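Side-chain contact in BDI-0842-like domain-containing protein (PDB 4JM1), which is of unknown function but folds into a small alpha/beta domain resembling the prodomain of alpha-lytic protease: residues A[3-8]-A[42-47]. Numbering follows the deposited sequence.
Sequences DKYIDT and SQFLEE. With EDO (1,2-ethanediol), chain C.
Tyr-5 and Glu-47 join two helices by a single hydrogen bond, a compact example of how one long polar side chain can tie together helices whose backbones stay well apart: the nearest CA atoms, those of Tyr-5 and Glu-47, are 9.3 Å from each other. The Tyr-5 side chain covers most of that distance, and Glu-47 the rest. With CG anti to the backbone N (chi1 180°), the Tyr-5 ring is carried straight out from helix 3-9, and Tyr-5 OH donates to Glu-47 OE1 over 2.6 Å. The carboxylate oxygen lies at the edge of the phenol ring, near its plane, and accepts through its anti lone pair, while ring and carboxylate planes are turned 73° against each other.

Glu-47 reaches this point with an extended chain, and its other oxygen is also engaged: OE2 accepts a hydrogen bond of 3.0 Å from O2 of a 1,2-ethanediol, probably from the crystallisation liquor. Replacing Glu-47 by an alanine would probably leave the phenol hydroxyl without its acceptor and free the ring end from its tether to helix 38-50.

Van der Waals contacts complete the junction. Tyr-5 OH meets the edge of the Phe-44 ring, 3.4 Å from CD1, with the two side chains crossing at about a right angle. Over one face of Phe-44 sits the diol, its C1 3.9 Å above the ring plane. Phe-44 also packs on Ile-27, Val-59 and Ile-61, and Tyr-5 on Leu-25; helix 38-50 thus forms the connection of a beta-alpha-beta crossover between parallel strands 24-29 and 58-63, with the N-terminal helix tied to it through Tyr-5.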
ATOM      1  N   ASP A   3      -4.404  -9.907  -5.568  1.00 14.94           N
ATOM      2  CA  ASP A   3      -3.705  -9.763  -6.863  0.80 15.50           C
ATOM      3  C   ASP A   3      -4.489  -8.963  -7.896  1.00 14.64           C
ATOM      4  O   ASP A   3      -3.915  -8.159  -8.604  1.00 14.56           O
ATOM      5  CB  ASP A   3      -3.342 -11.119  -7.490  0.80 18.42           C
ATOM      6  CG  ASP A   3      -2.203 -11.851  -6.766  0.80 25.69           C
ATOM      7  OD1 ASP A   3      -1.564 -11.298  -5.843  0.80 28.69           O
ATOM      8  OD2 ASP A   3      -1.929 -13.007  -7.158  0.80 31.99           O
ATOM      9  N   LYS A   4      -5.790  -9.195  -8.007  1.00 14.97           N
ATOM     10  CA  LYS A   4      -6.562  -8.479  -9.017  1.00 13.84           C
ATOM     11  C   LYS A   4      -6.633  -6.989  -8.713  1.00 12.81           C
ATOM     12  O   LYS A   4      -6.484  -6.150  -9.619  1.00 13.88           O
ATOM     13  CB  LYS A   4      -7.948  -9.089  -9.202  1.00 16.15           C
ATOM     14  CG  LYS A   4      -7.776 -10.511  -9.841  1.00 21.78           C
ATOM     15  CD  LYS A   4      -9.016 -11.253 -10.198  1.00 30.17           C
ATOM     16  CE  LYS A   4      -8.596 -12.577 -10.897  1.00 36.44           C
ATOM     17  NZ  LYS A   4      -9.754 -13.449 -11.217  1.00 43.45           N
ATOM     18  N   TYR A   5      -6.831  -6.666  -7.441  1.00 12.12           N
ATOM     19  CA  TYR A   5      -6.828  -5.257  -7.033  1.00 10.86           C
ATOM     20  C   TYR A   5      -5.469  -4.596  -7.275  1.00 10.90           C
ATOM     21  O   TYR A   5      -5.399  -3.525  -7.877  1.00 11.24           O
ATOM     22  CB  TYR A   5      -7.276  -5.109  -5.568  1.00 11.47           C
ATOM     23  CG  TYR A   5      -7.280  -3.675  -5.093  1.00 12.13           C
ATOM     24  CD1 TYR A   5      -8.174  -2.749  -5.600  1.00 11.77           C
ATOM     25  CD2 TYR A   5      -6.340  -3.221  -4.169  1.00 11.38           C
ATOM     26  CE1 TYR A   5      -8.145  -1.419  -5.197  1.00 11.08           C
ATOM     27  CE2 TYR A   5      -6.326  -1.903  -3.760  1.00 12.19           C
ATOM     28  CZ  TYR A   5      -7.192  -0.997  -4.291  1.00 10.64           C
ATOM     29  OH  TYR A   5      -7.174   0.309  -3.888  1.00 12.63           O
ATOM     30  N   ILE A   6      -4.402  -5.264  -6.838  1.00 10.24           N
ATOM     31  CA  ILE A   6      -3.053  -4.737  -7.045  1.00 10.27           C
ATOM     32  C   ILE A   6      -2.802  -4.505  -8.555  1.00 10.57           C
ATOM     33  O   ILE A   6      -2.252  -3.470  -8.960  1.00 10.71           O
ATOM     34  CB  ILE A   6      -1.994  -5.693  -6.442  1.00 11.76           C
ATOM     35  CG1 ILE A   6      -2.040  -5.574  -4.911  1.00 11.79           C
ATOM     36  CG2 ILE A   6      -0.566  -5.354  -6.964  1.00 12.65           C
ATOM     37  CD1 ILE A   6      -1.245  -6.629  -4.204  1.00 14.78           C
ATOM     38  N   ASP A   7      -3.200  -5.491  -9.369  1.00 10.58           N
ATOM     39  CA  ASP A   7      -2.985  -5.358 -10.816  1.00 12.62           C
ATOM     40  C   ASP A   7      -3.814  -4.261 -11.476  1.00 11.86           C
ATOM     41  O   ASP A   7      -3.512  -3.836 -12.595  1.00 12.30           O
ATOM     42  CB  ASP A   7      -3.127  -6.706 -11.532  1.00 12.93           C
ATOM     43  CG  ASP A   7      -2.059  -7.722 -11.135  1.00 16.26           C
ATOM     44  OD1 ASP A   7      -1.040  -7.325 -10.510  1.00 18.59           O
ATOM     45  OD2 ASP A   7      -2.255  -8.930 -11.457  1.00 19.50           O
ATOM     46  N   THR A   8      -4.863  -3.799 -10.805  1.00 11.36           N
ATOM     47  CA  THR A   8      -5.669  -2.683 -11.286  1.00 11.88           C
ATOM     48  C   THR A   8      -5.106  -1.325 -10.866  1.00 11.40           C
ATOM     49  O   THR A   8      -5.181  -0.372 -11.629  1.00 11.74           O
ATOM     50  CB  THR A   8      -7.118  -2.858 -10.870  1.00 13.55           C
ATOM     51  OG1 THR A   8      -7.624  -4.064 -11.452  1.00 17.00           O
ATOM     52  CG2 THR A   8      -8.006  -1.695 -11.325  1.00 16.33           C
ATOM     53  N   SER A  42      -5.828   5.746   4.143  1.00 10.72           N
ATOM     54  CA  SER A  42      -7.196   5.406   4.518  0.50 10.23           C
ATOM     55  C   SER A  42      -8.088   5.273   3.284  1.00 10.74           C
ATOM     56  O   SER A  42      -8.956   4.391   3.223  1.00 11.17           O
ATOM     57  CB  SER A  42      -7.771   6.434   5.496  0.50 10.84           C
ATOM     58  OG  SER A  42      -9.122   6.118   5.785  0.50 11.05           O
ATOM     59  N   GLN A  43      -7.869   6.119   2.288  1.00 10.26           N
ATOM     60  CA  GLN A  43      -8.640   6.010   1.042  1.00 11.21           C
ATOM     61  C   GLN A  43      -8.355   4.698   0.305  1.00 10.34           C
ATOM     62  O   GLN A  43      -9.285   4.051  -0.196  1.00 11.17           O
ATOM     63  CB  GLN A  43      -8.378   7.215   0.133  1.00 11.71           C
ATOM     64  CG  GLN A  43      -8.875   8.541   0.717  1.00 15.07           C
ATOM     65  CD  GLN A  43     -10.368   8.653   0.647  1.00 24.60           C
ATOM     66  OE1 GLN A  43     -11.093   8.469   1.635  1.00 24.38           O
ATOM     67  NE2 GLN A  43     -10.848   8.933  -0.543  1.00 25.71           N
ATOM     68  N   PHE A  44      -7.088   4.317   0.232  1.00 10.28           N
ATOM     69  CA  PHE A  44      -6.734   3.055  -0.368  1.00  9.75           C
ATOM     70  C   PHE A  44      -7.327   1.867   0.412  1.00  9.76           C
ATOM     71  O   PHE A  44      -7.784   0.882  -0.173  1.00 10.86           O
ATOM     72  CB  PHE A  44      -5.224   2.892  -0.478  1.00 10.56           C
ATOM     73  CG  PHE A  44      -4.644   3.374  -1.778  1.00 10.38           C
ATOM     74  CD1 PHE A  44      -4.991   2.756  -2.973  1.00 12.45           C
ATOM     75  CD2 PHE A  44      -3.692   4.380  -1.799  1.00 11.42           C
ATOM     76  CE1 PHE A  44      -4.449   3.168  -4.179  1.00 12.58           C
ATOM     77  CE2 PHE A  44      -3.122   4.800  -3.005  1.00 13.29           C
ATOM     78  CZ  PHE A  44      -3.507   4.201  -4.196  1.00 13.69           C
ATOM     79  N   LEU A  45      -7.291   1.935   1.745  1.00  9.36           N
ATOM     80  CA  LEU A  45      -7.851   0.823   2.536  1.00 10.72           C
ATOM     81  C   LEU A  45      -9.336   0.661   2.255  1.00 11.61           C
ATOM     82  O   LEU A  45      -9.827  -0.438   2.039  1.00 13.03           O
ATOM     83  CB  LEU A  45      -7.588   1.033   4.026  1.00 11.82           C
ATOM     84  CG  LEU A  45      -8.064  -0.045   5.000  1.00 11.56           C
ATOM     85  CD1 LEU A  45      -7.487  -1.427   4.666  1.00 14.86           C
ATOM     86  CD2 LEU A  45      -7.760   0.383   6.454  1.00 14.10           C
ATOM     87  N   GLU A  46     -10.056   1.776   2.233  1.00 10.45           N
ATOM     88  CA  GLU A  46     -11.485   1.727   1.930  1.00 11.59           C
ATOM     89  C   GLU A  46     -11.748   1.169   0.528  1.00 11.27           C
ATOM     90  O   GLU A  46     -12.675   0.367   0.318  1.00 12.94           O
ATOM     91  CB  GLU A  46     -12.106   3.136   2.080  1.00 14.17           C
ATOM     92  CG  GLU A  46     -13.615   3.234   1.800  1.00 23.11           C
ATOM     93  CD  GLU A  46     -14.185   4.656   1.979  1.00 33.54           C
ATOM     94  OE1 GLU A  46     -13.616   5.444   2.776  1.00 37.47           O
ATOM     95  OE2 GLU A  46     -15.206   4.981   1.319  1.00 37.35           O
ATOM     96  N   GLU A  47     -10.965   1.604  -0.445  1.00 11.15           N
ATOM     97  CA  GLU A  47     -11.151   1.140  -1.810  1.00 11.92           C
ATOM     98  C   GLU A  47     -10.848  -0.341  -1.955  1.00 10.54           C
ATOM     99  O   GLU A  47     -11.594  -1.049  -2.615  1.00 10.95           O
ATOM    100  CB  GLU A  47     -10.261   1.926  -2.736  1.00 11.40           C
ATOM    101  CG  GLU A  47     -10.498   1.646  -4.200  1.00 11.83           C
ATOM    102  CD  GLU A  47      -9.612   2.509  -5.107  1.00 12.49           C
ATOM    103  OE1 GLU A  47      -8.415   2.151  -5.327  1.00 13.98           O
ATOM    104  OE2 GLU A  47     -10.125   3.580  -5.543  1.00 18.92           O
TER
HETATM  105  C1  EDO C 201      -6.577   6.761  -3.633  1.00 31.67           C
HETATM  106  O1  EDO C 201      -6.165   7.150  -4.956  1.00 35.72           O
HETATM  107  C2  EDO C 201      -7.568   5.617  -3.667  1.00 32.85           C
HETATM  108  O2  EDO C 201      -8.648   5.952  -4.562  1.00 38.65           O